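Phosphoribulokinase 1 (Rhodobacter sphaeroides, PDB 1A7J) catalyses the ATP-dependent phosphorylation of D-ribulose 5-phosphate to D-ribulose 1,5-bisphosphate, a step of the Calvin cycle. Local coordinates at residues K35-E40 and H126-E131; E79-F84 and S140-A145; L160-K165 and S215-A220; F206-V211 and S229-R234. All blocks are in the same frame, centred on the assembly; numbering follows the deposited sequence.

Contact 1 (K35-E40 and H126-E131); sequences KAVSIE and HLLFYE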
# COMPACT_ATOMS: atom_id res chain seq x y z
N LYS A 35 -7.62 -8.82 -17.31
CA LYS A 35 -6.98 -7.63 -17.89
C LYS A 35 -7.09 -6.47 -16.91
O LYS A 35 -8.20 -6.06 -16.56
CB LYS A 35 -7.64 -7.26 -19.22
CG LYS A 35 -6.95 -6.12 -19.98
CD LYS A 35 -5.42 -6.26 -20.00
CE LYS A 35 -4.72 -5.03 -20.58
NZ LYS A 35 -3.29 -4.88 -20.11
N ALA A 36 -5.94 -5.96 -16.46
CA ALA A 36 -5.89 -5.01 -15.34
C ALA A 36 -5.14 -3.72 -15.61
O ALA A 36 -3.97 -3.73 -16.00
CB ALA A 36 -5.31 -5.69 -14.11
N VAL A 37 -5.80 -2.60 -15.33
CA VAL A 37 -5.10 -1.33 -15.25
C VAL A 37 -4.65 -1.07 -13.82
O VAL A 37 -5.23 -1.59 -12.89
CB VAL A 37 -5.98 -0.15 -15.72
CG1 VAL A 37 -6.44 -0.37 -17.14
CG2 VAL A 37 -7.16 0.02 -14.80
N SER A 38 -3.63 -0.25 -13.63
CA SER A 38 -3.11 -0.06 -12.30
C SER A 38 -2.69 1.38 -12.03
O SER A 38 -2.62 2.19 -12.95
CB SER A 38 -1.94 -1.01 -12.07
OG SER A 38 -0.80 -0.65 -12.83
N ILE A 39 -2.64 1.71 -10.74
CA ILE A 39 -2.20 3.00 -10.24
C ILE A 39 -1.10 2.73 -9.20
O ILE A 39 -1.26 1.87 -8.34
CB ILE A 39 -3.36 3.74 -9.55
CG1 ILE A 39 -4.40 4.20 -10.59
CG2 ILE A 39 -2.85 4.94 -8.78
CD1 ILE A 39 -5.58 4.93 -9.97
N GLU A 40 0.08 3.29 -9.47
CA GLU A 40 1.15 3.42 -8.49
C GLU A 40 0.87 4.62 -7.57
O GLU A 40 0.80 5.76 -8.03
CB GLU A 40 2.48 3.67 -9.19
CG GLU A 40 3.24 2.44 -9.62
CD GLU A 40 4.72 2.73 -9.76
OE1 GLU A 40 5.09 3.45 -10.72
OE2 GLU A 40 5.49 2.35 -8.85
N HIS A 126 -10.90 -5.35 -16.69
CA HIS A 126 -11.72 -6.15 -15.78
C HIS A 126 -11.74 -5.52 -14.38
O HIS A 126 -12.70 -5.68 -13.64
CB HIS A 126 -11.15 -7.59 -15.69
CG HIS A 126 -11.68 -8.55 -16.75
ND1 HIS A 126 -10.96 -8.89 -17.89
CD2 HIS A 126 -12.90 -9.15 -16.89
CE1 HIS A 126 -11.72 -9.62 -18.69
NE2 HIS A 126 -12.90 -9.80 -18.11
N LEU A 127 -10.62 -4.92 -13.99
CA LEU A 127 -10.52 -4.21 -12.72
C LEU A 127 -9.39 -3.20 -12.72
O LEU A 127 -8.52 -3.23 -13.59
CB LEU A 127 -10.31 -5.18 -11.57
CG LEU A 127 -9.18 -6.19 -11.74
CD1 LEU A 127 -7.91 -5.70 -11.08
CD2 LEU A 127 -9.63 -7.50 -11.13
N LEU A 128 -9.49 -2.24 -11.81
CA LEU A 128 -8.38 -1.34 -11.53
C LEU A 128 -7.66 -1.90 -10.31
O LEU A 128 -8.26 -2.62 -9.52
CB LEU A 128 -8.89 0.09 -11.26
CG LEU A 128 -8.07 1.17 -10.52
CD1 LEU A 128 -6.78 1.51 -11.26
CD2 LEU A 128 -8.91 2.42 -10.39
N PHE A 129 -6.35 -1.66 -10.25
CA PHE A 129 -5.53 -2.08 -9.13
C PHE A 129 -4.75 -0.89 -8.62
O PHE A 129 -4.05 -0.25 -9.38
CB PHE A 129 -4.55 -3.14 -9.57
CG PHE A 129 -3.63 -3.62 -8.48
CD1 PHE A 129 -4.14 -4.35 -7.41
CD2 PHE A 129 -2.26 -3.40 -8.57
CE1 PHE A 129 -3.29 -4.86 -6.43
CE2 PHE A 129 -1.40 -3.90 -7.59
CZ PHE A 129 -1.92 -4.63 -6.52
N TYR A 130 -4.82 -0.64 -7.32
CA TYR A 130 -4.06 0.44 -6.71
C TYR A 130 -3.10 -0.14 -5.66
O TYR A 130 -3.47 -1.05 -4.91
CB TYR A 130 -5.03 1.42 -6.05
CG TYR A 130 -4.38 2.48 -5.21
CD1 TYR A 130 -4.05 2.24 -3.88
CD2 TYR A 130 -4.05 3.71 -5.75
CE1 TYR A 130 -3.41 3.19 -3.11
CE2 TYR A 130 -3.40 4.69 -4.99
CZ TYR A 130 -3.09 4.42 -3.68
OH TYR A 130 -2.49 5.38 -2.90
N GLU A 131 -1.85 0.33 -5.64
CA GLU A 131 -0.92 0.06 -4.53
C GLU A 131 -0.32 1.37 -3.97
O GLU A 131 0.33 2.13 -4.71
CB GLU A 131 0.21 -0.88 -5.01
CG GLU A 131 1.26 -1.27 -3.92
CD GLU A 131 2.29 -2.30 -4.39
OE1 GLU A 131 2.62 -2.33 -5.60
OE2 GLU A 131 2.79 -3.09 -3.53
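F129 O is held twice by the neighbouring strand. I39 N donates to it over 2.8 Å, nearly along the C=O axis, and S38 CA adds a CA-H...O contact at 3.1 Å. V37 O is gripped in the same double fashion, by F129 N and the CA-H of L128, and I39 O likewise, by E131 N and the CA-H of Y130. At the entrance to the pair H126 N bonds to K35 O, and the imidazole ND1 takes only a weak bond from K35 N. The two strands run parallel, their short axes inclined by 23°. In the P-loop kinase fold, which phosphoribulokinase shares with adenylate kinase, strand 36-40 is here the outermost strand at its end of the sheet, and 127-132 separates it from strand 7-11. V37, I39, L128 and Y130 face helix 77-90. On that face I39 crosses both of its neighbours obliquely: CG1, anti to the carbonyl carbon, lies 3.7 Å from L128 CD1, and CG2, anti to the backbone N, reaches Y130 CD2 at 3.5 Å. An alanine in place of I39 would remove CG1, CG2 and CD1 and would probably weaken the packing of strand 36-40 against L128 and Y130. The opposite face, with A36, L127, F129 and E131, meets helix 21-32; A36 CB touches L127 CD1, and the F129 ring is met at its edge by S38 CB. E131, extended with CG anti to its backbone N (chi1 -179°), sends OE2 into a weak hydrogen bond with S19 OG of the predicted ATP-binding loop.

Contact 2 (E79-F84 and S140-A145); sequences ELERVF and SEVNIA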
# COMPACT_ATOMS: atom_id res chain seq x y z
N GLU A 79 -8.45 13.84 -6.37
CA GLU A 79 -8.23 13.37 -7.72
C GLU A 79 -8.21 11.85 -7.71
O GLU A 79 -8.89 11.22 -8.52
CB GLU A 79 -6.92 13.92 -8.26
CG GLU A 79 -7.09 14.97 -9.34
CD GLU A 79 -7.45 14.35 -10.67
OE1 GLU A 79 -6.62 13.60 -11.22
OE2 GLU A 79 -8.59 14.57 -11.15
N LEU A 80 -7.55 11.27 -6.71
CA LEU A 80 -7.50 9.82 -6.54
C LEU A 80 -8.89 9.29 -6.29
O LEU A 80 -9.27 8.28 -6.87
CB LEU A 80 -6.60 9.43 -5.38
CG LEU A 80 -6.63 7.95 -4.99
CD1 LEU A 80 -6.06 7.18 -6.12
CD2 LEU A 80 -5.83 7.70 -3.73
N GLU A 81 -9.68 10.01 -5.50
CA GLU A 81 -11.07 9.66 -5.32
C GLU A 81 -11.84 9.82 -6.62
O GLU A 81 -12.68 8.99 -6.95
CB GLU A 81 -11.74 10.53 -4.25
CG GLU A 81 -13.27 10.53 -4.38
CD GLU A 81 -13.98 11.26 -3.26
OE1 GLU A 81 -14.12 10.66 -2.18
OE2 GLU A 81 -14.49 12.38 -3.47
N ARG A 82 -11.58 10.89 -7.37
CA ARG A 82 -12.36 11.12 -8.58
C ARG A 82 -12.14 9.98 -9.51
O ARG A 82 -13.10 9.43 -10.02
CB ARG A 82 -11.97 12.40 -9.26
N VAL A 83 -10.89 9.52 -9.60
CA VAL A 83 -10.54 8.43 -10.52
C VAL A 83 -11.13 7.08 -10.10
O VAL A 83 -11.58 6.31 -10.95
CB VAL A 83 -9.03 8.28 -10.68
CG1 VAL A 83 -8.72 7.07 -11.51
CG2 VAL A 83 -8.47 9.48 -11.38
N PHE A 84 -11.15 6.81 -8.80
CA PHE A 84 -11.80 5.62 -8.29
C PHE A 84 -13.29 5.68 -8.58
O PHE A 84 -13.88 4.69 -9.02
CB PHE A 84 -11.57 5.51 -6.79
CG PHE A 84 -10.30 4.79 -6.43
CD1 PHE A 84 -9.30 4.60 -7.36
CD2 PHE A 84 -10.17 4.20 -5.18
CE1 PHE A 84 -8.19 3.81 -7.07
CE2 PHE A 84 -9.08 3.42 -4.88
CZ PHE A 84 -8.09 3.21 -5.82
N SER A 140 -12.42 13.73 6.22
CA SER A 140 -13.56 14.62 6.29
C SER A 140 -13.94 15.17 4.91
O SER A 140 -15.09 15.46 4.67
CB SER A 140 -13.24 15.75 7.28
OG SER A 140 -12.24 15.35 8.21
N GLU A 141 -13.00 15.12 3.97
CA GLU A 141 -13.24 15.60 2.61
C GLU A 141 -13.47 14.47 1.59
O GLU A 141 -14.28 14.59 0.66
CB GLU A 141 -12.06 16.45 2.14
CG GLU A 141 -11.68 17.58 3.08
CD GLU A 141 -10.18 17.69 3.24
OE1 GLU A 141 -9.52 18.23 2.32
OE2 GLU A 141 -9.65 17.20 4.26
N VAL A 142 -12.77 13.37 1.79
CA VAL A 142 -12.68 12.33 0.78
C VAL A 142 -12.97 10.98 1.40
O VAL A 142 -12.69 10.78 2.57
CB VAL A 142 -11.28 12.37 0.16
CG1 VAL A 142 -10.41 11.23 0.63
CG2 VAL A 142 -11.41 12.38 -1.30
N ASN A 143 -13.70 10.12 0.69
CA ASN A 143 -13.92 8.75 1.15
C ASN A 143 -13.44 7.79 0.10
O ASN A 143 -14.22 7.37 -0.74
CB ASN A 143 -15.39 8.47 1.45
CG ASN A 143 -15.64 7.03 1.87
OD1 ASN A 143 -14.79 6.18 1.70
ND2 ASN A 143 -16.76 6.77 2.53
N ILE A 144 -12.20 7.34 0.25
CA ILE A 144 -11.56 6.45 -0.71
C ILE A 144 -11.74 4.97 -0.35
O ILE A 144 -11.77 4.11 -1.24
CB ILE A 144 -10.05 6.78 -0.84
CG1 ILE A 144 -9.89 8.24 -1.29
CG2 ILE A 144 -9.38 5.84 -1.86
CD1 ILE A 144 -8.56 8.55 -1.92
N ALA A 145 -11.96 4.65 0.92
CA ALA A 145 -12.26 3.26 1.27
C ALA A 145 -13.57 2.79 0.62
O ALA A 145 -13.63 1.73 -0.02
CB ALA A 145 -12.33 3.08 2.77
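Residues 79-84 of helix 77-90 lie beside an irregular strip of chain, 140-145, the two backbones drawing nearest at E81 and I144, whose CA atoms are 5.6 Å apart. E81 stretches out from the helix with CG anti to the backbone N (chi1 160°) and the chain straight beyond it, so that OE1 accepts the backbone N-H of N143 at 3.0 Å. This bond is fairly straight (154°) and enters nearly along the carboxylate C-O axis; it probably lends the carboxylate some stabilisation of its charge. V142 slides past the same chain in the opposite direction, its CG2 lying 3.4 Å from E81 CD. Beside the polar pair, I144 divides its branches between two helix residues. CD1 meets L80 CD2 at 3.4 Å, the two side chains crossing at about a right angle, and CG2 comes to 3.8 Å from F84 CD2, again crosswise. The side-chain OD1 of N143 accepts from G146 N. Within the P-loop kinase fold, this joins a helix packed on the parallel part of the mixed sheet to the connection that leads from strand 127-132, past strand 7-11, to strand 150-156.

Contact 3 (L160-K165 and S215-A220); sequences LEWIQK and SNPFIA. With SO4 (sulfate ion), chain B.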
# COMPACT_ATOMS: atom_id res chain seq x y z
N LEU A 160 9.64 -2.07 12.30
CA LEU A 160 10.19 -2.45 10.99
C LEU A 160 9.98 -1.41 9.87
O LEU A 160 10.76 -1.36 8.92
CB LEU A 160 9.63 -3.82 10.58
CG LEU A 160 9.92 -4.48 9.22
CD1 LEU A 160 11.37 -4.91 9.14
CD2 LEU A 160 9.00 -5.69 9.03
N GLU A 161 8.99 -0.52 10.01
CA GLU A 161 8.80 0.55 9.03
C GLU A 161 9.97 1.51 9.15
O GLU A 161 10.63 1.77 8.15
CB GLU A 161 7.48 1.29 9.27
CG GLU A 161 6.93 2.04 8.04
CD GLU A 161 7.35 3.52 8.01
OE1 GLU A 161 7.27 4.19 9.07
OE2 GLU A 161 7.78 4.00 6.94
N TRP A 162 10.35 1.87 10.38
CA TRP A 162 11.50 2.74 10.61
C TRP A 162 12.79 2.17 10.03
O TRP A 162 13.56 2.90 9.45
CB TRP A 162 11.71 2.98 12.09
CG TRP A 162 10.58 3.59 12.79
CD1 TRP A 162 9.44 4.09 12.23
CD2 TRP A 162 10.55 3.93 14.16
NE1 TRP A 162 8.70 4.75 13.19
CE2 TRP A 162 9.36 4.68 14.38
CE3 TRP A 162 11.42 3.71 15.22
CZ2 TRP A 162 9.04 5.21 15.61
CZ3 TRP A 162 11.11 4.25 16.45
CH2 TRP A 162 9.92 5.00 16.64
N ILE A 163 13.11 0.92 10.34
CA ILE A 163 14.28 0.28 9.77
C ILE A 163 14.19 0.34 8.27
O ILE A 163 15.17 0.60 7.60
CB ILE A 163 14.36 -1.21 10.16
CG1 ILE A 163 14.61 -1.33 11.66
CG2 ILE A 163 15.46 -1.94 9.37
CD1 ILE A 163 13.88 -2.51 12.35
N GLN A 164 13.02 0.03 7.74
CA GLN A 164 12.83 0.06 6.30
C GLN A 164 13.08 1.46 5.77
O GLN A 164 13.66 1.63 4.71
CB GLN A 164 11.42 -0.42 5.90
CG GLN A 164 11.37 -1.90 5.51
CD GLN A 164 9.97 -2.44 5.23
OE1 GLN A 164 8.99 -1.70 5.16
NE2 GLN A 164 9.89 -3.76 5.01
N LYS A 165 12.77 2.46 6.58
CA LYS A 165 12.86 3.84 6.13
C LYS A 165 14.27 4.39 6.31
O LYS A 165 14.80 5.04 5.42
CB LYS A 165 11.86 4.69 6.90
CG LYS A 165 12.12 6.15 6.79
CD LYS A 165 11.82 6.64 5.40
CE LYS A 165 12.08 8.14 5.28
NZ LYS A 165 12.02 8.64 3.87
N SER A 215 14.45 -3.74 18.47
CA SER A 215 14.15 -2.87 19.61
C SER A 215 14.81 -1.52 19.55
O SER A 215 14.40 -0.60 20.25
CB SER A 215 14.52 -3.54 20.93
OG SER A 215 15.84 -4.04 20.87
N ASN A 216 15.88 -1.40 18.79
CA ASN A 216 16.33 -0.08 18.41
C ASN A 216 16.44 -0.08 16.92
O ASN A 216 17.45 -0.51 16.40
CB ASN A 216 17.69 0.24 19.02
CG ASN A 216 18.30 1.53 18.47
OD1 ASN A 216 17.73 2.17 17.57
ND2 ASN A 216 19.41 1.95 19.06
N PRO A 217 15.43 0.46 16.20
CA PRO A 217 15.43 0.54 14.74
C PRO A 217 16.53 1.40 14.11
O PRO A 217 16.69 1.42 12.88
CB PRO A 217 14.05 1.11 14.43
CG PRO A 217 13.22 0.71 15.57
CD PRO A 217 14.11 0.78 16.76
N PHE A 218 17.22 2.19 14.94
CA PHE A 218 18.11 3.21 14.41
C PHE A 218 19.54 2.72 14.16
O PHE A 218 20.27 3.35 13.40
CB PHE A 218 18.12 4.44 15.32
CG PHE A 218 16.78 5.09 15.48
CD1 PHE A 218 16.30 5.98 14.53
CD2 PHE A 218 15.95 4.74 16.54
CE1 PHE A 218 15.02 6.49 14.62
CE2 PHE A 218 14.68 5.26 16.63
CZ PHE A 218 14.21 6.13 15.67
N ILE A 219 19.95 1.62 14.80
CA ILE A 219 21.25 0.99 14.52
C ILE A 219 21.07 -0.36 13.84
O ILE A 219 21.87 -1.28 14.06
CB ILE A 219 22.07 0.74 15.80
CG1 ILE A 219 21.22 -0.00 16.83
CG2 ILE A 219 22.57 2.05 16.35
CD1 ILE A 219 22.02 -1.00 17.67
N ALA A 220 19.99 -0.50 13.08
CA ALA A 220 19.73 -1.74 12.37
C ALA A 220 20.61 -1.76 11.18
O ALA A 220 20.56 -0.87 10.33
CB ALA A 220 18.33 -1.82 11.93
S SO4 B . 9.21 11.49 3.71
O1 SO4 B . 8.46 12.70 3.88
O2 SO4 B . 8.33 10.35 3.80
O3 SO4 B . 9.85 11.50 2.43
O4 SO4 B . 10.20 11.40 4.73
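Helix 158-168 carries the catalytic K165, and this contact packs one flank of that helix against loop 215-220, which follows strand 204-210. P217 CG lies 3.5 Å from W162 CE3, the proline and tryptophan side chains running side by side the same way. F218 comes in obliquely beyond it: the phenyl ring and the six-membered ring of W162 have planes at 46°, and F218 CZ is 3.7 Å from W162 CZ3. An Asx turn shapes the loop, F218 N donating to N216 OD1 at 2.7 Å from above the carbonyl plane. I163 CG1, anti to its carbonyl carbon, crosses P217 and touches P217 CB, and both CG1 and CG2 bear on A220 CB at 3.8 Å. An alanine at I163 would strip away the CG1, CG2 and CD1 contacts with P217 and A220 and would probably let the loop sit less firmly on the helix. K165 leaves from another side of the helix; its NZ pairs with D169 and makes a weak 3.4 Å bond to O4 of a sulfate, probably from the crystallisation liquor, that H69 also binds. Helix 180-195 closes over the aromatic end, I184 touching both W162 and F218, while L160 faces strand 204-210.

Contact 4 (F206-V211 and S229-R234); sequences FQRVPV and SVVVIR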
# COMPACT_ATOMS: atom_id res chain seq x y z
N PHE A 206 -2.47 -8.02 6.00
CA PHE A 206 -1.27 -8.82 6.13
C PHE A 206 -0.25 -8.00 6.93
O PHE A 206 0.18 -6.96 6.47
CB PHE A 206 -0.74 -9.09 4.72
CG PHE A 206 -1.63 -9.99 3.89
CD1 PHE A 206 -2.78 -9.49 3.29
CD2 PHE A 206 -1.30 -11.32 3.68
CE1 PHE A 206 -3.56 -10.31 2.50
CE2 PHE A 206 -2.07 -12.13 2.89
CZ PHE A 206 -3.20 -11.62 2.31
N GLN A 207 0.12 -8.41 8.15
CA GLN A 207 1.04 -7.61 8.96
C GLN A 207 2.39 -8.27 9.14
O GLN A 207 2.47 -9.36 9.66
CB GLN A 207 0.45 -7.30 10.34
CG GLN A 207 1.21 -6.19 11.06
CD GLN A 207 0.81 -6.03 12.51
OE1 GLN A 207 0.23 -6.92 13.11
NE2 GLN A 207 1.14 -4.89 13.08
N ARG A 208 3.46 -7.61 8.69
CA ARG A 208 4.78 -8.19 8.65
C ARG A 208 5.47 -7.94 9.98
O ARG A 208 5.73 -6.81 10.34
CB ARG A 208 5.58 -7.56 7.51
CG ARG A 208 6.95 -8.17 7.31
CD ARG A 208 7.23 -8.50 5.84
NE ARG A 208 7.69 -9.88 5.67
CZ ARG A 208 7.66 -10.56 4.52
NH1 ARG A 208 7.43 -9.92 3.38
NH2 ARG A 208 7.91 -11.85 4.50
N VAL A 209 5.74 -9.01 10.71
CA VAL A 209 6.25 -8.92 12.07
C VAL A 209 7.61 -9.60 12.17
O VAL A 209 7.68 -10.82 12.02
CB VAL A 209 5.34 -9.68 13.02
CG1 VAL A 209 5.50 -9.17 14.40
CG2 VAL A 209 3.94 -9.60 12.57
N PRO A 210 8.69 -8.88 12.53
CA PRO A 210 9.97 -9.58 12.55
C PRO A 210 10.09 -10.43 13.79
O PRO A 210 9.83 -9.97 14.89
CB PRO A 210 10.99 -8.46 12.58
CG PRO A 210 10.32 -7.35 12.02
CD PRO A 210 8.93 -7.44 12.55
N VAL A 211 10.68 -11.59 13.63
CA VAL A 211 10.91 -12.43 14.77
C VAL A 211 12.41 -12.37 15.05
O VAL A 211 13.02 -13.30 15.58
CB VAL A 211 10.37 -13.83 14.46
CG1 VAL A 211 11.40 -14.68 13.79
CG2 VAL A 211 9.89 -14.46 15.70
N SER A 229 10.95 -13.07 9.64
CA SER A 229 9.70 -12.47 10.08
C SER A 229 8.53 -13.44 9.92
O SER A 229 8.70 -14.49 9.29
CB SER A 229 9.43 -11.19 9.28
OG SER A 229 9.44 -11.45 7.89
N VAL A 230 7.40 -13.17 10.60
CA VAL A 230 6.11 -13.81 10.27
C VAL A 230 5.10 -12.79 9.83
O VAL A 230 5.22 -11.61 10.15
CB VAL A 230 5.45 -14.60 11.46
CG1 VAL A 230 6.27 -15.80 11.84
CG2 VAL A 230 5.24 -13.69 12.64
N VAL A 231 4.07 -13.26 9.14
CA VAL A 231 2.99 -12.41 8.67
C VAL A 231 1.70 -12.89 9.29
O VAL A 231 1.42 -14.08 9.30
CB VAL A 231 2.86 -12.45 7.13
CG1 VAL A 231 1.80 -11.50 6.69
CG2 VAL A 231 4.17 -12.09 6.48
N VAL A 232 1.02 -11.97 9.95
CA VAL A 232 -0.31 -12.22 10.49
C VAL A 232 -1.30 -11.83 9.40
O VAL A 232 -1.26 -10.71 8.91
CB VAL A 232 -0.58 -11.31 11.70
CG1 VAL A 232 -1.86 -11.67 12.33
CG2 VAL A 232 0.57 -11.41 12.70
N ILE A 233 -2.18 -12.75 9.01
CA ILE A 233 -3.19 -12.41 8.03
C ILE A 233 -4.53 -12.44 8.72
O ILE A 233 -4.97 -13.49 9.13
CB ILE A 233 -3.20 -13.39 6.87
CG1 ILE A 233 -1.79 -13.59 6.36
CG2 ILE A 233 -4.03 -12.83 5.75
CD1 ILE A 233 -1.62 -14.88 5.61
N ARG A 234 -5.05 -11.27 9.06
CA ARG A 234 -6.35 -11.18 9.70
C ARG A 234 -7.47 -10.80 8.73
O ARG A 234 -7.37 -9.79 8.04
CB ARG A 234 -6.32 -10.17 10.83
CG ARG A 234 -7.40 -10.45 11.82
CD ARG A 234 -7.73 -9.27 12.67
NE ARG A 234 -8.19 -8.18 11.85
CZ ARG A 234 -9.26 -7.46 12.09
NH1 ARG A 234 -9.93 -7.58 13.24
NH2 ARG A 234 -9.63 -6.57 11.19
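One face of the F206 ring is covered by I233 CG2, a CH-pi contact 3.7 Å from the centroid and 18° off the ring normal, while V231 CG1 lies at the ring's edge. The guanidinium of R208 is met in a similar way from the same face of the sheet: V231 CG2 stands 3.9 Å above one face, toward the rim, and S229 OG sits at the edge. This is where the mixed sheet of the kinase changes direction, strand 204-210 running parallel to 150-156 on one side and antiparallel to 229-235 on the other. R208 NE donates to S229 OG over 3.2 Å, somewhat out of the guanidinium plane; the hydroxyl is also bonded to A226 O, so S229 lies between the arginine and the preceding loop. R208 reaches it with CG anti to the backbone N and bends at chi2 and chi3. Q207-V232 and V209-V230 are the hydrogen-bonded pairs, each closed by two N-H...O bonds. On the other face the side chains of V209 and V232 cross obliquely, their CG2 atoms 3.8 Å apart. The shortest of the backbone bonds, V209 N to V230 O at 2.7 Å, enters almost along the V230 C=O axis.

The four contacts fall into two touching pairs on opposite sides of the chain's centre. Contact 2 lies against contact 1, with F84 CZ 3.5 Å from Y130 CB and L80 CD1 against Y130 CE2. Contact 3 meets contact 4 through L160, whose CD2 is 3.7 Å from P210 CG. Contacts 1 and 4 belong to the same sheet, their centres about 25 Å apart, and both border the predicted ATP-binding loop, the side chain of R208 in contact 4 lying about 5 Å from that of T20. Contact 3 supplies catalytic K165; contact 1 comes near catalytic D42 through E40, their side chains about 4 Å apart.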